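Local coordinates for glyceraldehyde-3-phosphate dehydrogenase (Sulfolobus solfataricus, PDB 1B7G), which catalyses the phosphorylating oxidation of D-glyceraldehyde 3-phosphate in glycolysis, using NADP in marked preference to NAD, at residues A17-K22 against E330-L335; S138-A143 against H219-N224; N308-R313 against E322-I327. The protein carries 1 engineered substitution. All coordinates share one frame; numbering follows the deposited sequence.

Contact 1: A17-K22 against E330-L335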
ATOM      1  N   ALA A  17      16.730   3.105  -6.576  1.00 26.94           N
ATOM      2  CA  ALA A  17      16.725   3.801  -7.882  1.00 29.25           C
ATOM      3  C   ALA A  17      15.876   5.049  -7.833  1.00 27.62           C
ATOM      4  O   ALA A  17      16.383   6.133  -8.203  1.00 29.99           O
ATOM      5  CB  ALA A  17      16.355   2.859  -9.000  1.00 27.30           C
ATOM      6  N   ASP A  18      14.665   4.986  -7.270  1.00 28.29           N
ATOM      7  CA  ASP A  18      13.831   6.147  -7.122  1.00 30.05           C
ATOM      8  C   ASP A  18      14.440   7.232  -6.226  1.00 35.02           C
ATOM      9  O   ASP A  18      14.313   8.424  -6.559  1.00 29.70           O
ATOM     10  CB  ASP A  18      12.430   5.808  -6.642  1.00 33.74           C
ATOM     11  CG  ASP A  18      11.532   5.219  -7.702  1.00 34.89           C
ATOM     12  OD1 ASP A  18      11.924   5.105  -8.885  1.00 34.30           O
ATOM     13  OD2 ASP A  18      10.395   4.856  -7.345  1.00 33.67           O
ATOM     14  N   ALA A  19      15.123   6.853  -5.141  1.00 25.16           N
ATOM     15  CA  ALA A  19      15.764   7.868  -4.294  1.00 31.56           C
ATOM     16  C   ALA A  19      16.930   8.562  -5.001  1.00 27.45           C
ATOM     17  O   ALA A  19      17.156   9.761  -4.766  1.00 27.18           O
ATOM     18  CB  ALA A  19      16.261   7.290  -2.962  1.00 25.56           C
ATOM     19  N   ILE A  20      17.649   7.837  -5.824  1.00 28.38           N
ATOM     20  CA  ILE A  20      18.770   8.360  -6.598  1.00 32.12           C
ATOM     21  C   ILE A  20      18.262   9.432  -7.580  1.00 34.14           C
ATOM     22  O   ILE A  20      18.801  10.538  -7.638  1.00 34.59           O
ATOM     23  CB  ILE A  20      19.439   7.243  -7.382  1.00 34.04           C
ATOM     24  CG1 ILE A  20      20.240   6.351  -6.409  1.00 29.24           C
ATOM     25  CG2 ILE A  20      20.365   7.769  -8.499  1.00 29.55           C
ATOM     26  CD1 ILE A  20      20.634   5.053  -7.054  1.00 33.50           C
ATOM     27  N   ILE A  21      17.105   9.139  -8.173  1.00 36.46           N
ATOM     28  CA  ILE A  21      16.421  10.069  -9.042  1.00 36.86           C
ATOM     29  C   ILE A  21      16.069  11.338  -8.298  1.00 35.28           C
ATOM     30  O   ILE A  21      16.255  12.439  -8.854  1.00 37.43           O
ATOM     31  CB  ILE A  21      15.158   9.468  -9.700  1.00 36.94           C
ATOM     32  CG1 ILE A  21      15.565   8.294 -10.565  1.00 26.68           C
ATOM     33  CG2 ILE A  21      14.453  10.541 -10.536  1.00 40.36           C
ATOM     34  CD1 ILE A  21      14.466   7.505 -11.241  1.00 31.02           C
ATOM     35  N   LYS A  22      15.690  11.261  -7.033  1.00 33.06           N
ATOM     36  CA  LYS A  22      15.347  12.450  -6.279  1.00 34.65           C
ATOM     37  C   LYS A  22      16.540  13.226  -5.750  1.00 31.30           C
ATOM     38  O   LYS A  22      16.323  14.314  -5.197  1.00 36.28           O
ATOM     39  CB  LYS A  22      14.401  12.098  -5.117  1.00 26.73           C
ATOM     40  CG  LYS A  22      13.094  11.492  -5.623  1.00 34.01           C
ATOM     41  CD  LYS A  22      12.176  11.235  -4.425  1.00 42.17           C
ATOM     42  CE  LYS A  22      10.788  10.813  -4.896  1.00 43.54           C
ATOM     43  NZ  LYS A  22       9.878  10.695  -3.728  1.00 47.02           N
ATOM     44  N   GLU A 330      15.580  15.687   3.390  1.00 25.13           N
ATOM     45  CA  GLU A 330      14.620  16.600   2.788  1.00 28.30           C
ATOM     46  C   GLU A 330      14.059  16.024   1.504  1.00 23.48           C
ATOM     47  O   GLU A 330      12.875  16.070   1.252  1.00 24.49           O
ATOM     48  CB  GLU A 330      15.304  17.966   2.488  1.00 25.08           C
ATOM     49  CG  GLU A 330      14.305  19.058   2.159  1.00 50.36           C
ATOM     50  CD  GLU A 330      13.731  19.110   0.775  1.00 64.97           C
ATOM     51  OE1 GLU A 330      14.337  18.605  -0.205  1.00 65.48           O
ATOM     52  OE2 GLU A 330      12.618  19.689   0.628  1.00 72.02           O
ATOM     53  N   SER A 331      14.951  15.520   0.630  1.00 23.04           N
ATOM     54  CA  SER A 331      14.494  15.048  -0.651  1.00 25.35           C
ATOM     55  C   SER A 331      13.595  13.806  -0.540  1.00 32.31           C
ATOM     56  O   SER A 331      12.863  13.524  -1.508  1.00 27.97           O
ATOM     57  CB  SER A 331      15.663  14.717  -1.577  1.00 25.98           C
ATOM     58  OG  SER A 331      16.481  13.679  -1.053  1.00 31.29           O
ATOM     59  N   LEU A 332      13.804  12.973   0.494  1.00 26.51           N
ATOM     60  CA  LEU A 332      13.025  11.705   0.500  1.00 28.20           C
ATOM     61  C   LEU A 332      11.833  11.804   1.420  1.00 31.17           C
ATOM     62  O   LEU A 332      11.172  10.781   1.672  1.00 29.95           O
ATOM     63  CB  LEU A 332      13.938  10.557   0.931  1.00 20.73           C
ATOM     64  CG  LEU A 332      15.111  10.253  -0.019  1.00 29.53           C
ATOM     65  CD1 LEU A 332      15.856   9.020   0.477  1.00 21.70           C
ATOM     66  CD2 LEU A 332      14.613   9.996  -1.437  1.00 22.92           C
ATOM     67  N   GLY A 333      11.656  12.977   2.000  1.00 26.81           N
ATOM     68  CA  GLY A 333      10.562  13.262   2.907  1.00 29.07           C
ATOM     69  C   GLY A 333      10.654  12.471   4.207  1.00 32.08           C
ATOM     70  O   GLY A 333       9.624  12.006   4.700  1.00 25.87           O
ATOM     71  N   ILE A 334      11.847  12.381   4.778  1.00 25.83           N
ATOM     72  CA  ILE A 334      12.071  11.637   6.015  1.00 27.12           C
ATOM     73  C   ILE A 334      11.521  12.441   7.183  1.00 28.33           C
ATOM     74  O   ILE A 334      11.585  13.668   7.193  1.00 23.59           O
ATOM     75  CB  ILE A 334      13.559  11.317   6.205  1.00 31.66           C
ATOM     76  CG1 ILE A 334      14.130  10.448   5.087  1.00 36.06           C
ATOM     77  CG2 ILE A 334      13.848  10.666   7.555  1.00 33.90           C
ATOM     78  CD1 ILE A 334      13.318   9.211   4.734  1.00 32.51           C
ATOM     79  N   LEU A 335      10.890  11.781   8.145  1.00 23.19           N
ATOM     80  CA  LEU A 335      10.282  12.484   9.263  1.00 25.33           C
ATOM     81  C   LEU A 335      11.010  12.378  10.578  1.00 23.18           C
ATOM     82  O   LEU A 335      11.833  11.514  10.789  1.00 27.98           O
ATOM     83  CB  LEU A 335       8.861  11.867   9.447  1.00 29.27           C
ATOM     84  CG  LEU A 335       7.944  11.942   8.228  1.00 36.39           C
ATOM     85  CD1 LEU A 335       6.666  11.112   8.473  1.00 27.88           C
ATOM     86  CD2 LEU A 335       7.585  13.396   7.916  1.00 35.45           C
TER
HETATM   87  O   HOH W   1      10.208  12.367  -1.415  1.00 34.32           O
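Ala-19 meets Leu-332 where the first helix of the Rossmann-type nucleotide-binding domain, helix 11-21, comes up against the C-terminal end of helix 321-331. The methyl CB of Ala-19 sits 3.5 Å from CD2 of Leu-332, and CD1 of the same leucine is also near, so both branches of the fork bear on one small side chain. Leu-332 gets there with CG anti to its carbonyl carbon (chi1 -64°), a torsion that brings the branched end closer to the helix than its CB direction alone would.

Lys-22 runs out extended beyond CG and crosses the leucine obliquely, its CD 4.0 Å from Leu-332 CD2. Ser-331 turns its CB toward the backbone O of Lys-22, 3.7 Å away, while its OG is engaged with Ile-327 O, Thr-328 O and Gln-23 NE2. Right after Leu-332, Gly-333 takes a positive phi (67°) and closes the helix with a Schellman motif. No direct hydrogen bond joins the two segments; a water does it instead, accepting from Lys-22 NZ at 2.9 Å and donating to Ser-331 O at 2.9 Å.

Contact 2: S138-A143 against H219-N224. With SO4 (sulfate ion), chain C.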
ATOM      1  N   SER A 138      21.850  -4.628   7.763  1.00 24.23           N
ATOM      2  CA  SER A 138      20.495  -5.079   7.426  1.00 18.83           C
ATOM      3  C   SER A 138      19.454  -4.139   7.960  1.00 20.34           C
ATOM      4  O   SER A 138      19.692  -3.265   8.810  1.00 24.99           O
ATOM      5  CB  SER A 138      20.271  -6.512   8.013  1.00 21.65           C
ATOM      6  OG  SER A 138      20.065  -6.339   9.443  1.00 19.84           O
ATOM      7  N   CYS A 139      18.188  -4.357   7.571  1.00 20.71           N
ATOM      8  CA  CYS A 139      17.084  -3.541   8.027  1.00 21.92           C
ATOM      9  C   CYS A 139      16.944  -3.515   9.560  1.00 23.25           C
ATOM     10  O   CYS A 139      16.730  -2.472  10.154  1.00 20.91           O
ATOM     11  CB  CYS A 139      15.761  -4.153   7.440  1.00 29.02           C
ATOM     12  SG  CYS A 139      15.844  -4.292   5.613  1.00 41.13           S
ATOM     13  N   ASN A 140      17.000  -4.697  10.209  1.00 20.56           N
ATOM     14  CA  ASN A 140      16.814  -4.662  11.675  1.00 22.66           C
ATOM     15  C   ASN A 140      18.092  -4.215  12.357  1.00 18.77           C
ATOM     16  O   ASN A 140      18.015  -3.583  13.407  1.00 21.46           O
ATOM     17  CB  ASN A 140      16.339  -6.049  12.168  1.00 26.18           C
ATOM     18  CG  ASN A 140      14.856  -6.225  11.844  1.00 25.88           C
ATOM     19  OD1 ASN A 140      14.057  -5.324  12.093  1.00 21.08           O
ATOM     20  ND2 ASN A 140      14.475  -7.356  11.297  1.00 21.63           N
ATOM     21  N   THR A 141      19.265  -4.429  11.717  1.00 21.61           N
ATOM     22  CA  THR A 141      20.497  -3.940  12.354  1.00 21.11           C
ATOM     23  C   THR A 141      20.476  -2.413  12.333  1.00 23.26           C
ATOM     24  O   THR A 141      20.873  -1.717  13.267  1.00 23.55           O
ATOM     25  CB  THR A 141      21.742  -4.453  11.628  1.00 19.93           C
ATOM     26  OG1 THR A 141      21.681  -5.883  11.496  1.00 24.56           O
ATOM     27  CG2 THR A 141      23.006  -4.096  12.419  1.00 16.46           C
ATOM     28  N   THR A 142      20.021  -1.875  11.177  1.00 23.38           N
ATOM     29  CA  THR A 142      19.902  -0.415  11.056  1.00 21.17           C
ATOM     30  C   THR A 142      19.029   0.183  12.125  1.00 22.86           C
ATOM     31  O   THR A 142      19.336   1.239  12.692  1.00 22.46           O
ATOM     32  CB  THR A 142      19.378  -0.015   9.672  1.00 20.54           C
ATOM     33  OG1 THR A 142      20.289  -0.438   8.642  1.00 22.83           O
ATOM     34  CG2 THR A 142      19.210   1.498   9.548  1.00 23.92           C
ATOM     35  N   ALA A 143      17.847  -0.438  12.389  1.00 21.83           N
ATOM     36  CA  ALA A 143      16.928   0.141  13.355  1.00 26.37           C
ATOM     37  C   ALA A 143      17.558   0.109  14.759  1.00 18.54           C
ATOM     38  O   ALA A 143      17.433   1.081  15.480  1.00 21.24           O
ATOM     39  CB  ALA A 143      15.594  -0.621  13.327  1.00 22.26           C
ATOM     40  N   HIS A 219       8.567  -5.622  10.816  1.00 21.08           N
ATOM     41  CA  HIS A 219       9.189  -6.274  11.941  1.00 21.82           C
ATOM     42  C   HIS A 219       8.867  -5.469  13.195  1.00 23.57           C
ATOM     43  O   HIS A 219       8.537  -4.284  13.075  1.00 19.58           O
ATOM     44  CB  HIS A 219      10.715  -6.227  11.804  1.00 20.08           C
ATOM     45  CG  HIS A 219      11.286  -6.833  10.575  1.00 22.82           C
ATOM     46  ND1 HIS A 219      11.063  -8.122  10.184  1.00 24.00           N
ATOM     47  CD2 HIS A 219      12.115  -6.310   9.628  1.00 25.18           C
ATOM     48  CE1 HIS A 219      11.730  -8.408   9.097  1.00 22.15           C
ATOM     49  NE2 HIS A 219      12.405  -7.293   8.740  1.00 24.37           N
ATOM     50  N   MET A 220       9.131  -6.071  14.362  1.00 17.88           N
ATOM     51  CA  MET A 220       9.074  -5.385  15.612  1.00 21.22           C
ATOM     52  C   MET A 220      10.252  -5.772  16.501  1.00 22.73           C
ATOM     53  O   MET A 220      10.732  -6.909  16.529  1.00 21.98           O
ATOM     54  CB  MET A 220       7.781  -5.500  16.448  1.00 23.64           C
ATOM     55  CG  MET A 220       6.707  -4.501  16.009  1.00 23.15           C
ATOM     56  SD  MET A 220       5.266  -4.468  17.054  1.00 21.17           S
ATOM     57  CE  MET A 220       5.922  -3.486  18.443  1.00 24.74           C
ATOM     58  N   HIS A 221      10.727  -4.753  17.262  1.00 23.80           N
ATOM     59  CA  HIS A 221      11.804  -4.993  18.213  1.00 25.84           C
ATOM     60  C   HIS A 221      11.349  -4.708  19.653  1.00 18.25           C
ATOM     61  O   HIS A 221      10.622  -3.818  19.938  1.00 21.59           O
ATOM     62  CB  HIS A 221      13.079  -4.148  17.996  1.00 19.60           C
ATOM     63  CG  HIS A 221      13.741  -4.379  16.663  1.00 19.93           C
ATOM     64  ND1 HIS A 221      15.105  -4.145  16.480  1.00 24.93           N
ATOM     65  CD2 HIS A 221      13.262  -4.796  15.490  1.00 24.25           C
ATOM     66  CE1 HIS A 221      15.392  -4.463  15.195  1.00 20.56           C
ATOM     67  NE2 HIS A 221      14.294  -4.820  14.597  1.00 24.88           N
ATOM     68  N   PHE A 222      11.938  -5.501  20.568  1.00 16.42           N
ATOM     69  CA  PHE A 222      11.572  -5.286  21.994  1.00 23.11           C
ATOM     70  C   PHE A 222      12.897  -5.205  22.744  1.00 21.62           C
ATOM     71  O   PHE A 222      13.706  -6.134  22.622  1.00 21.33           O
ATOM     72  CB  PHE A 222      10.702  -6.417  22.521  1.00 28.14           C
ATOM     73  CG  PHE A 222       9.424  -6.594  21.732  1.00 23.06           C
ATOM     74  CD1 PHE A 222       8.342  -5.768  21.969  1.00 24.19           C
ATOM     75  CD2 PHE A 222       9.340  -7.533  20.721  1.00 34.87           C
ATOM     76  CE1 PHE A 222       7.178  -5.910  21.221  1.00 27.65           C
ATOM     77  CE2 PHE A 222       8.181  -7.675  19.967  1.00 36.88           C
ATOM     78  CZ  PHE A 222       7.098  -6.860  20.226  1.00 27.32           C
ATOM     79  N   ILE A 223      13.200  -4.019  23.263  1.00 22.21           N
ATOM     80  CA  ILE A 223      14.594  -3.845  23.674  1.00 26.72           C
ATOM     81  C   ILE A 223      14.789  -3.340  25.093  1.00 19.44           C
ATOM     82  O   ILE A 223      13.931  -2.789  25.716  1.00 20.81           O
ATOM     83  CB  ILE A 223      15.384  -2.880  22.766  1.00 31.00           C
ATOM     84  CG1 ILE A 223      14.801  -1.478  22.958  1.00 26.75           C
ATOM     85  CG2 ILE A 223      15.371  -3.279  21.301  1.00 39.12           C
ATOM     86  CD1 ILE A 223      15.829  -0.424  22.530  1.00 51.84           C
ATOM     87  N   ASN A 224      15.960  -3.758  25.569  1.00 21.88           N
ATOM     88  CA  ASN A 224      16.350  -3.418  26.938  1.00 24.45           C
ATOM     89  C   ASN A 224      17.782  -2.856  26.857  1.00 23.15           C
ATOM     90  O   ASN A 224      18.693  -3.583  26.510  1.00 26.49           O
ATOM     91  CB  ASN A 224      16.292  -4.653  27.817  1.00 25.72           C
ATOM     92  CG  ASN A 224      16.799  -4.392  29.229  1.00 49.64           C
ATOM     93  OD1 ASN A 224      17.901  -3.907  29.512  1.00 58.13           O
ATOM     94  ND2 ASN A 224      15.946  -4.730  30.190  1.00 46.24           N
TER
HETATM   95  S   SO4 C 601      17.322  -8.675   9.234  1.00 25.27           S
HETATM   96  O1  SO4 C 601      17.040  -9.527   8.086  1.00 34.33           O
HETATM   97  O2  SO4 C 601      16.491  -9.188  10.457  1.00 29.64           O
HETATM   98  O3  SO4 C 601      16.986  -7.258   9.125  1.00 30.69           O
HETATM   99  O4  SO4 C 601      18.760  -8.846   9.511  1.00 30.27           O
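Asn-140 is wedged between two histidines of strand 219-224, and the tight part of the contact is its amide. OD1 takes a nearly straight bond from His-221 NE2 (2.6 Å, 174° at the hydrogen). The oxygen lies in the imidazole plane, whereas the N-H reaches it from above the carbonyl plane, the amide and ring planes being 55° apart. ND2 stands over one face of the His-219 ring, near its rim (3.1 Å from CD2), with the amide tilted 60° to the ring. The ring is steadied by ND1, which is bonded to Arg-167 N.

The sulfate side is firmly held too. ND2 donates to sulfate O2 at 2.9 Å, the backbone N of Asn-140 to O3 at 2.8 Å, and Ser-138 OG to O4 at 2.8 Å; Arg-166 and His-193 also bind this ion, which probably comes from the crystallisation liquor and occupies the inorganic phosphate site. With an alanine in place of Asn-140, His-221 NE2 would probably lose its acceptor and the anion one of its donors. The loose part is Cys-139, the probable nucleophile, whose CB stays 4.8 Å from His-219 CD2, and Ala-143, whose CB is 4.3 Å from His-221 CE1.

Cys-139 and His-219, the catalytic pair, lie where the N-terminal end of helix 139-152 meets strand 219-227, itself flanked in the mixed sheet by strands 157-167 and 291-298.

Contact 3: N308-R313 against E322-I327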
ATOM      1  N   ASN A 308      21.454   4.029   2.086  1.00 22.22           N
ATOM      2  CA  ASN A 308      22.222   3.772   0.869  1.00 21.51           C
ATOM      3  C   ASN A 308      22.588   5.105   0.180  1.00 27.14           C
ATOM      4  O   ASN A 308      23.696   5.224  -0.378  1.00 27.81           O
ATOM      5  CB  ASN A 308      21.457   2.860  -0.083  1.00 23.58           C
ATOM      6  CG  ASN A 308      21.659   1.382   0.143  1.00 26.46           C
ATOM      7  OD1 ASN A 308      22.595   0.781  -0.384  1.00 26.98           O
ATOM      8  ND2 ASN A 308      20.786   0.775   0.937  1.00 27.05           N
ATOM      9  N   ILE A 309      21.689   6.090   0.258  1.00 20.33           N
ATOM     10  CA  ILE A 309      22.010   7.400  -0.327  1.00 27.08           C
ATOM     11  C   ILE A 309      23.177   8.056   0.398  1.00 30.04           C
ATOM     12  O   ILE A 309      24.177   8.502  -0.217  1.00 24.66           O
ATOM     13  CB  ILE A 309      20.785   8.314  -0.372  1.00 30.39           C
ATOM     14  CG1 ILE A 309      19.650   7.726  -1.199  1.00 25.32           C
ATOM     15  CG2 ILE A 309      21.207   9.688  -0.963  1.00 27.47           C
ATOM     16  CD1 ILE A 309      20.040   7.236  -2.588  1.00 22.89           C
ATOM     17  N   ASP A 310      23.182   8.050   1.734  1.00 24.85           N
ATOM     18  CA  ASP A 310      24.319   8.610   2.478  1.00 24.11           C
ATOM     19  C   ASP A 310      25.599   7.858   2.248  1.00 26.27           C
ATOM     20  O   ASP A 310      26.702   8.459   2.198  1.00 27.26           O
ATOM     21  CB  ASP A 310      23.981   8.682   3.968  1.00 25.19           C
ATOM     22  CG  ASP A 310      22.857   9.641   4.255  1.00 34.25           C
ATOM     23  OD1 ASP A 310      22.820  10.703   3.577  1.00 30.37           O
ATOM     24  OD2 ASP A 310      22.015   9.375   5.142  1.00 28.34           O
ATOM     25  N   ALA A 311      25.517   6.526   2.121  1.00 25.86           N
ATOM     26  CA  ALA A 311      26.665   5.698   1.905  1.00 28.71           C
ATOM     27  C   ALA A 311      27.354   6.125   0.587  1.00 29.72           C
ATOM     28  O   ALA A 311      28.585   6.067   0.516  1.00 25.94           O
ATOM     29  CB  ALA A 311      26.378   4.206   1.892  1.00 26.29           C
ATOM     30  N   ILE A 312      26.562   6.421  -0.434  1.00 30.05           N
ATOM     31  CA  ILE A 312      27.148   6.895  -1.697  1.00 30.05           C
ATOM     32  C   ILE A 312      27.974   8.147  -1.403  1.00 23.19           C
ATOM     33  O   ILE A 312      29.130   8.243  -1.765  1.00 29.44           O
ATOM     34  CB  ILE A 312      26.065   7.222  -2.737  1.00 31.21           C
ATOM     35  CG1 ILE A 312      25.459   5.923  -3.290  1.00 29.90           C
ATOM     36  CG2 ILE A 312      26.641   8.060  -3.870  1.00 24.41           C
ATOM     37  CD1 ILE A 312      24.082   6.060  -3.918  1.00 24.99           C
ATOM     38  N   ARG A 313      27.407   9.081  -0.663  1.00 22.10           N
ATOM     39  CA  ARG A 313      28.108  10.318  -0.347  1.00 25.75           C
ATOM     40  C   ARG A 313      29.352  10.089   0.473  1.00 36.80           C
ATOM     41  O   ARG A 313      30.386  10.714   0.165  1.00 29.45           O
ATOM     42  CB  ARG A 313      27.152  11.327   0.303  1.00 22.22           C
ATOM     43  CG  ARG A 313      26.019  11.694  -0.630  1.00 25.86           C
ATOM     44  CD  ARG A 313      25.673  13.184  -0.567  1.00 29.28           C
ATOM     45  NE  ARG A 313      24.528  13.470  -1.444  1.00 25.72           N
ATOM     46  CZ  ARG A 313      23.255  13.293  -1.109  1.00 43.15           C
ATOM     47  NH1 ARG A 313      22.896  12.835   0.108  1.00 29.67           N
ATOM     48  NH2 ARG A 313      22.349  13.590  -2.034  1.00 29.50           N
ATOM     49  N   GLU A 322      26.509  15.592   8.059  1.00 29.04           N
ATOM     50  CA  GLU A 322      25.378  16.467   8.266  1.00 28.68           C
ATOM     51  C   GLU A 322      24.788  16.998   6.967  1.00 32.30           C
ATOM     52  O   GLU A 322      23.543  17.034   6.789  1.00 30.02           O
ATOM     53  CB  GLU A 322      25.760  17.588   9.215  1.00 30.19           C
ATOM     54  CG  GLU A 322      24.536  18.274   9.814  1.00 35.22           C
ATOM     55  CD  GLU A 322      24.047  17.520  11.057  1.00 43.94           C
ATOM     56  OE1 GLU A 322      24.559  16.419  11.386  1.00 41.14           O
ATOM     57  OE2 GLU A 322      23.162  18.072  11.732  1.00 56.24           O
ATOM     58  N   ASP A 323      25.630  17.474   6.056  1.00 33.46           N
ATOM     59  CA  ASP A 323      25.129  17.932   4.755  1.00 32.82           C
ATOM     60  C   ASP A 323      24.401  16.813   4.003  1.00 30.03           C
ATOM     61  O   ASP A 323      23.353  17.055   3.385  1.00 26.31           O
ATOM     62  CB  ASP A 323      26.291  18.431   3.879  1.00 29.68           C
ATOM     63  CG  ASP A 323      26.750  19.817   4.324  1.00 37.57           C
ATOM     64  OD1 ASP A 323      26.013  20.515   5.046  1.00 41.12           O
ATOM     65  OD2 ASP A 323      27.866  20.210   3.972  1.00 44.26           O
ATOM     66  N   SER A 324      25.006  15.642   3.907  1.00 26.06           N
ATOM     67  CA  SER A 324      24.421  14.502   3.200  1.00 27.05           C
ATOM     68  C   SER A 324      23.072  14.108   3.824  1.00 30.28           C
ATOM     69  O   SER A 324      22.017  14.147   3.188  1.00 27.04           O
ATOM     70  CB  SER A 324      25.312  13.268   3.233  1.00 29.41           C
ATOM     71  OG  SER A 324      24.798  12.209   2.448  1.00 24.22           O
ATOM     72  N   MET A 325      23.071  13.948   5.143  1.00 31.21           N
ATOM     73  CA  MET A 325      21.796  13.533   5.779  1.00 30.40           C
ATOM     74  C   MET A 325      20.729  14.583   5.577  1.00 31.91           C
ATOM     75  O   MET A 325      19.551  14.250   5.381  1.00 25.52           O
ATOM     76  CB  MET A 325      22.028  13.136   7.207  1.00 22.98           C
ATOM     77  CG  MET A 325      22.731  11.762   7.375  1.00 26.95           C
ATOM     78  SD  MET A 325      22.669  11.322   9.136  1.00 22.86           S
ATOM     79  CE  MET A 325      23.622  12.634   9.867  1.00 33.37           C
ATOM     80  N   ARG A 326      21.093  15.880   5.544  1.00 29.13           N
ATOM     81  CA  ARG A 326      20.056  16.888   5.327  1.00 30.75           C
ATOM     82  C   ARG A 326      19.449  16.763   3.938  1.00 28.87           C
ATOM     83  O   ARG A 326      18.218  16.817   3.810  1.00 27.77           O
ATOM     84  CB  ARG A 326      20.539  18.300   5.663  1.00 33.36           C
ATOM     85  CG  ARG A 326      19.703  19.400   5.036  1.00 36.20           C
ATOM     86  CD  ARG A 326      20.363  20.774   5.107  1.00 41.58           C
ATOM     87  NE  ARG A 326      21.033  20.941   6.388  1.00 51.24           N
ATOM     88  CZ  ARG A 326      22.346  20.964   6.600  1.00 58.24           C
ATOM     89  NH1 ARG A 326      23.217  20.885   5.601  1.00 43.53           N
ATOM     90  NH2 ARG A 326      22.783  21.073   7.860  1.00 46.29           N
ATOM     91  N   ILE A 327      20.234  16.519   2.899  1.00 30.53           N
ATOM     92  CA  ILE A 327      19.697  16.412   1.538  1.00 30.79           C
ATOM     93  C   ILE A 327      18.899  15.117   1.378  1.00 29.02           C
ATOM     94  O   ILE A 327      17.818  15.098   0.808  1.00 27.58           O
ATOM     95  CB  ILE A 327      20.803  16.525   0.490  1.00 28.62           C
ATOM     96  CG1 ILE A 327      21.319  18.005   0.519  1.00 31.08           C
ATOM     97  CG2 ILE A 327      20.349  16.169  -0.889  1.00 28.72           C
ATOM     98  CD1 ILE A 327      22.716  18.151  -0.035  1.00 28.64           C
TER
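Ser-324 puts its hydroxyl between Asp-310 and Arg-313, and that one OG both gives and receives. It donates to Asp-310 OD1 at 2.7 Å, meeting the carboxylate on its anti side. In return it accepts from Arg-313 NH1 at 3.1 Å, a bond of 170° at the hydrogen that lies practically in the guanidinium plane. The serine's torsion accounts for this reach: OG stands opposite the backbone N (chi1 -175°), pointing across to the neighbouring helix.

The charged groups have further partners. Asp-310 OD1 is also hydrogen-bonded to Thr-328 OG1, while OD2 forms a salt bridge with Arg-245. Arg-313 NH1 is hydrogen-bonded to Thr-328 OG1 as well, and NH2 makes a salt bridge with Asp-25 OD1 and a hydrogen bond with Gln-23 OE1. Several bonds therefore fix the rotation of both groups, and the buried charges are offset by opposite ones, which probably favours their ionised forms.

Carbon atoms of Met-325 and Ile-327 border the polar groups. Met-325 CG lies 3.3 Å from Asp-310 OD2, the two side chains crossing at about a right angle, and Ile-327 lays its CG2 3.5 Å from Arg-313 NH2. Tyr-125 of helix 121-128 touches both Arg-313 and Ser-324.

The segment axes pass 9.4 Å apart at 145° between their N-to-C directions, and only eight residues separate the segments: an antiparallel helical hairpin near the C terminus, its faces joined here by a buried polar network. Ile-312 and Arg-313 reach Met-26, so the hairpin packs against the Rossmann-type domain.

How the contacts relate
From the N terminus, helix 11-21 supplies the first half of contact 1, which closes only at residues 330-335, after a loop of about 300 residues that encloses both other contacts. Contact 2 closes first, bringing the start of helix 139-152 against strand 219-227 of the mixed sheet. Contact 3 follows in series, a short connection between helices 304-315 and 321-331. Contacts 1 and 3 share helix 321-331 and touch directly, Ile-309 CD1 packing on Ala-19 CB and Ile-20 CG1. Together they return the chain's end to the Rossmann-type domain, while contact 2, with its centre about 22 Å from either of theirs, builds the catalytic region.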